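Local coordinates for protein ribonucleotide monophosphatase NagD (Escherichia coli, PDB 2C4N) that probably removes phosphate from a wide range of ribo- and deoxyribonucleotides, as a magnesium-dependent phosphatase of the HAD superfamily, at residues R139-T147 with C156-E164. Residues are numbered along the deposited sequence; the frame is centred on the assembly and turned at random.
Sequences RFIATNPDT and CGALCAGIE
The loop that carries D146, a residue thought to confer substrate specificity, is tied here to the first turn of helix 156-167. G157 N donates to D146 O at 2.8 Å, approaching from above the carbonyl plane. Glycine at 157 suits the close approach of the loop: a CB there would clash with P145 O and D146 O, and instead its CA lies 3.6 Å from P145 O in a CA-H...O contact. Beside it C156 sends SG anti to its own backbone N (chi1 -177°), beside A142 CB, where N144 N makes a weak but nearly straight bond to the sulfur. N144 OD1 accepts a hydrogen bond from T143 OG1 at 2.8 Å in the carbonyl plane and another from a water, which itself accepts one from C156 N, linking loop and helix start. N144 ND2 points in its amide plane to D146 OD2, 2.8 Å away on the anti side of the carboxylate, which N43 ND2 also binds; the other oxygen, OD1, lies close to a bound phosphate ion, probably from the crystallisation liquor. Replacing N144 by an alanine is likely to leave D146 OD2 with one fewer donor and T143 OG1 and the bridging water without this acceptor. Strand 139-142 and the helix are the first two elements of a beta-alpha-beta unit completed by strand 172-173, and run nearly antiparallel, at 155°. Away from the loop the contact is apolar. A142 CB meets C160 SG at 3.6 Å, and that sulfur stands obliquely to the F140 ring. F140, with CG anti to the backbone N (chi1 -164°), extends toward the helix, bringing CZ within 3.6 Å of I163 CG2, while E164 CG lies at the ring edge, 4.0 Å from CE2. On neighbouring strands V116 packs against F140 and C160, and Y173 against A142, C160 and E164.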
loop_
_atom_site.group_PDB
_atom_site.type_symbol
_atom_site.label_atom_id
_atom_site.label_comp_id
_atom_site.label_asym_id
_atom_site.label_seq_id
_atom_site.Cartn_x
_atom_site.Cartn_y
_atom_site.Cartn_z
ATOM N N ARG A 139 6.503 -16.781 14.612
ATOM C CA ARG A 139 7.071 -16.665 13.271
ATOM C C ARG A 139 5.962 -16.944 12.248
ATOM O O ARG A 139 5.389 -18.037 12.206
ATOM C CB ARG A 139 8.251 -17.636 13.127
ATOM C CG ARG A 139 9.406 -17.272 14.074
ATOM C CD ARG A 139 10.482 -18.353 14.151
ATOM N NE ARG A 139 11.172 -18.559 12.879
ATOM C CZ ARG A 139 12.205 -19.384 12.718
ATOM N NH1 ARG A 139 12.662 -20.078 13.751
ATOM N NH2 ARG A 139 12.776 -19.519 11.529
ATOM N N PHE A 140 5.675 -15.932 11.433
ATOM C CA PHE A 140 4.607 -15.947 10.431
ATOM C C PHE A 140 5.056 -16.451 9.043
ATOM O O PHE A 140 5.779 -15.763 8.322
ATOM C CB PHE A 140 4.047 -14.516 10.352
ATOM C CG PHE A 140 2.703 -14.390 9.672
ATOM C CD1 PHE A 140 1.900 -15.501 9.412
ATOM C CD2 PHE A 140 2.228 -13.127 9.322
ATOM C CE1 PHE A 140 0.642 -15.350 8.809
ATOM C CE2 PHE A 140 0.979 -12.960 8.722
ATOM C CZ PHE A 140 0.182 -14.071 8.463
ATOM N N ILE A 141 4.614 -17.656 8.686
ATOM C CA ILE A 141 4.964 -18.284 7.409
ATOM C C ILE A 141 3.697 -18.631 6.631
ATOM O O ILE A 141 2.712 -19.088 7.213
ATOM C CB ILE A 141 5.730 -19.619 7.620
ATOM C CG1 ILE A 141 6.824 -19.454 8.678
ATOM C CG2 ILE A 141 6.316 -20.090 6.302
ATOM C CD1 ILE A 141 7.907 -18.479 8.303
ATOM N N ALA A 142 3.733 -18.443 5.315
ATOM C CA ALA A 142 2.582 -18.752 4.468
ATOM C C ALA A 142 3.065 -19.510 3.235
ATOM O O ALA A 142 4.143 -19.228 2.710
ATOM C CB ALA A 142 1.864 -17.466 4.060
ATOM N N THR A 143 2.269 -20.463 2.761
ATOM C CA THR A 143 2.670 -21.264 1.607
ATOM C C THR A 143 2.801 -20.514 0.282
ATOM O O THR A 143 3.778 -20.703 -0.438
ATOM C CB THR A 143 1.722 -22.480 1.404
ATOM O OG1 THR A 143 0.377 -22.031 1.215
ATOM C CG2 THR A 143 1.780 -23.403 2.608
ATOM N N ASN A 144 1.833 -19.666 -0.051
ATOM C CA ASN A 144 1.895 -18.935 -1.317
ATOM C C ASN A 144 1.080 -17.639 -1.254
ATOM O O ASN A 144 0.056 -17.577 -0.582
ATOM C CB ASN A 144 1.402 -19.834 -2.466
ATOM C CG ASN A 144 -0.029 -20.323 -2.268
ATOM O OD1 ASN A 144 -0.346 -20.995 -1.284
ATOM N ND2 ASN A 144 -0.899 -19.987 -3.215
ATOM N N PRO A 145 1.523 -16.596 -1.971
ATOM C CA PRO A 145 0.851 -15.292 -1.990
ATOM C C PRO A 145 -0.419 -15.153 -2.830
ATOM O O PRO A 145 -1.123 -14.148 -2.724
ATOM C CB PRO A 145 1.956 -14.353 -2.459
ATOM C CG PRO A 145 2.690 -15.204 -3.462
ATOM C CD PRO A 145 2.752 -16.574 -2.789
ATOM N N ASP A 146 -0.711 -16.145 -3.662
ATOM C CA ASP A 146 -1.902 -16.098 -4.509
ATOM C C ASP A 146 -3.152 -15.766 -3.687
ATOM O O ASP A 146 -3.401 -16.389 -2.652
ATOM C CB ASP A 146 -2.068 -17.442 -5.211
ATOM C CG ASP A 146 -0.838 -17.830 -5.994
ATOM O OD1 ASP A 146 -0.758 -17.483 -7.191
ATOM O OD2 ASP A 146 0.059 -18.468 -5.408
ATOM N N THR A 147 -3.943 -14.797 -4.150
ATOM C CA THR A 147 -5.145 -14.398 -3.413
ATOM C C THR A 147 -6.331 -15.334 -3.610
ATOM O O THR A 147 -7.200 -15.431 -2.746
ATOM C CB THR A 147 -5.577 -12.961 -3.791
ATOM O OG1 THR A 147 -5.965 -12.918 -5.170
ATOM C CG2 THR A 147 -4.431 -11.993 -3.565
ATOM N N CYS A 156 -4.444 -18.950 -0.138
ATOM C CA CYS A 156 -3.577 -18.527 0.954
ATOM C C CYS A 156 -3.469 -17.014 1.173
ATOM O O CYS A 156 -3.645 -16.530 2.295
ATOM C CB CYS A 156 -2.175 -19.101 0.748
ATOM S SG CYS A 156 -1.027 -18.708 2.073
ATOM N N GLY A 157 -3.170 -16.277 0.108
ATOM C CA GLY A 157 -3.026 -14.833 0.218
ATOM C C GLY A 157 -4.230 -14.140 0.828
ATOM O O GLY A 157 -4.083 -13.180 1.588
ATOM N N ALA A 158 -5.420 -14.622 0.487
ATOM C CA ALA A 158 -6.658 -14.049 1.007
ATOM C C ALA A 158 -6.853 -14.384 2.486
ATOM O O ALA A 158 -7.392 -13.581 3.251
ATOM C CB ALA A 158 -7.847 -14.554 0.191
ATOM N N LEU A 159 -6.418 -15.575 2.885
ATOM C CA LEU A 159 -6.535 -15.996 4.276
ATOM C C LEU A 159 -5.568 -15.200 5.144
ATOM O O LEU A 159 -5.842 -14.926 6.311
ATOM C CB LEU A 159 -6.243 -17.496 4.421
ATOM C CG LEU A 159 -7.051 -18.462 3.536
ATOM C CD1 LEU A 159 -6.890 -19.878 4.073
ATOM C CD2 LEU A 159 -8.515 -18.075 3.526
ATOM N N CYS A 160 -4.428 -14.823 4.578
ATOM C CA CYS A 160 -3.444 -14.046 5.329
ATOM C C CYS A 160 -3.865 -12.593 5.512
ATOM O O CYS A 160 -3.519 -11.958 6.508
ATOM C CB CYS A 160 -2.084 -14.081 4.620
ATOM S SG CYS A 160 -1.224 -15.671 4.702
ATOM N N ALA A 161 -4.617 -12.076 4.547
ATOM C CA ALA A 161 -5.051 -10.682 4.566
ATOM C C ALA A 161 -5.608 -10.188 5.907
ATOM O O ALA A 161 -5.175 -9.151 6.420
ATOM C CB ALA A 161 -6.069 -10.449 3.449
ATOM N N GLY A 162 -6.567 -10.921 6.468
ATOM C CA GLY A 162 -7.147 -10.526 7.741
ATOM C C GLY A 162 -6.152 -10.605 8.885
ATOM O O GLY A 162 -6.132 -9.749 9.769
ATOM N N ILE A 163 -5.321 -11.642 8.869
ATOM C CA ILE A 163 -4.309 -11.830 9.903
ATOM C C ILE A 163 -3.291 -10.692 9.870
ATOM O O ILE A 163 -2.895 -10.174 10.913
ATOM C CB ILE A 163 -3.583 -13.186 9.717
ATOM C CG1 ILE A 163 -4.600 -14.329 9.844
ATOM C CG2 ILE A 163 -2.474 -13.339 10.751
ATOM C CD1 ILE A 163 -4.114 -15.662 9.294
ATOM N N GLU A 164 -2.876 -10.302 8.668
ATOM C CA GLU A 164 -1.915 -9.211 8.498
ATOM C C GLU A 164 -2.516 -7.886 8.967
ATOM O O GLU A 164 -1.854 -7.090 9.631
ATOM C CB GLU A 164 -1.511 -9.071 7.023
ATOM C CG GLU A 164 -0.897 -10.315 6.413
ATOM C CD GLU A 164 -0.554 -10.142 4.948
ATOM O OE1 GLU A 164 0.375 -9.373 4.632
ATOM O OE2 GLU A 164 -1.217 -10.774 4.103
HETATM O O HOH W 1 -3.373 -21.234 -1.630
#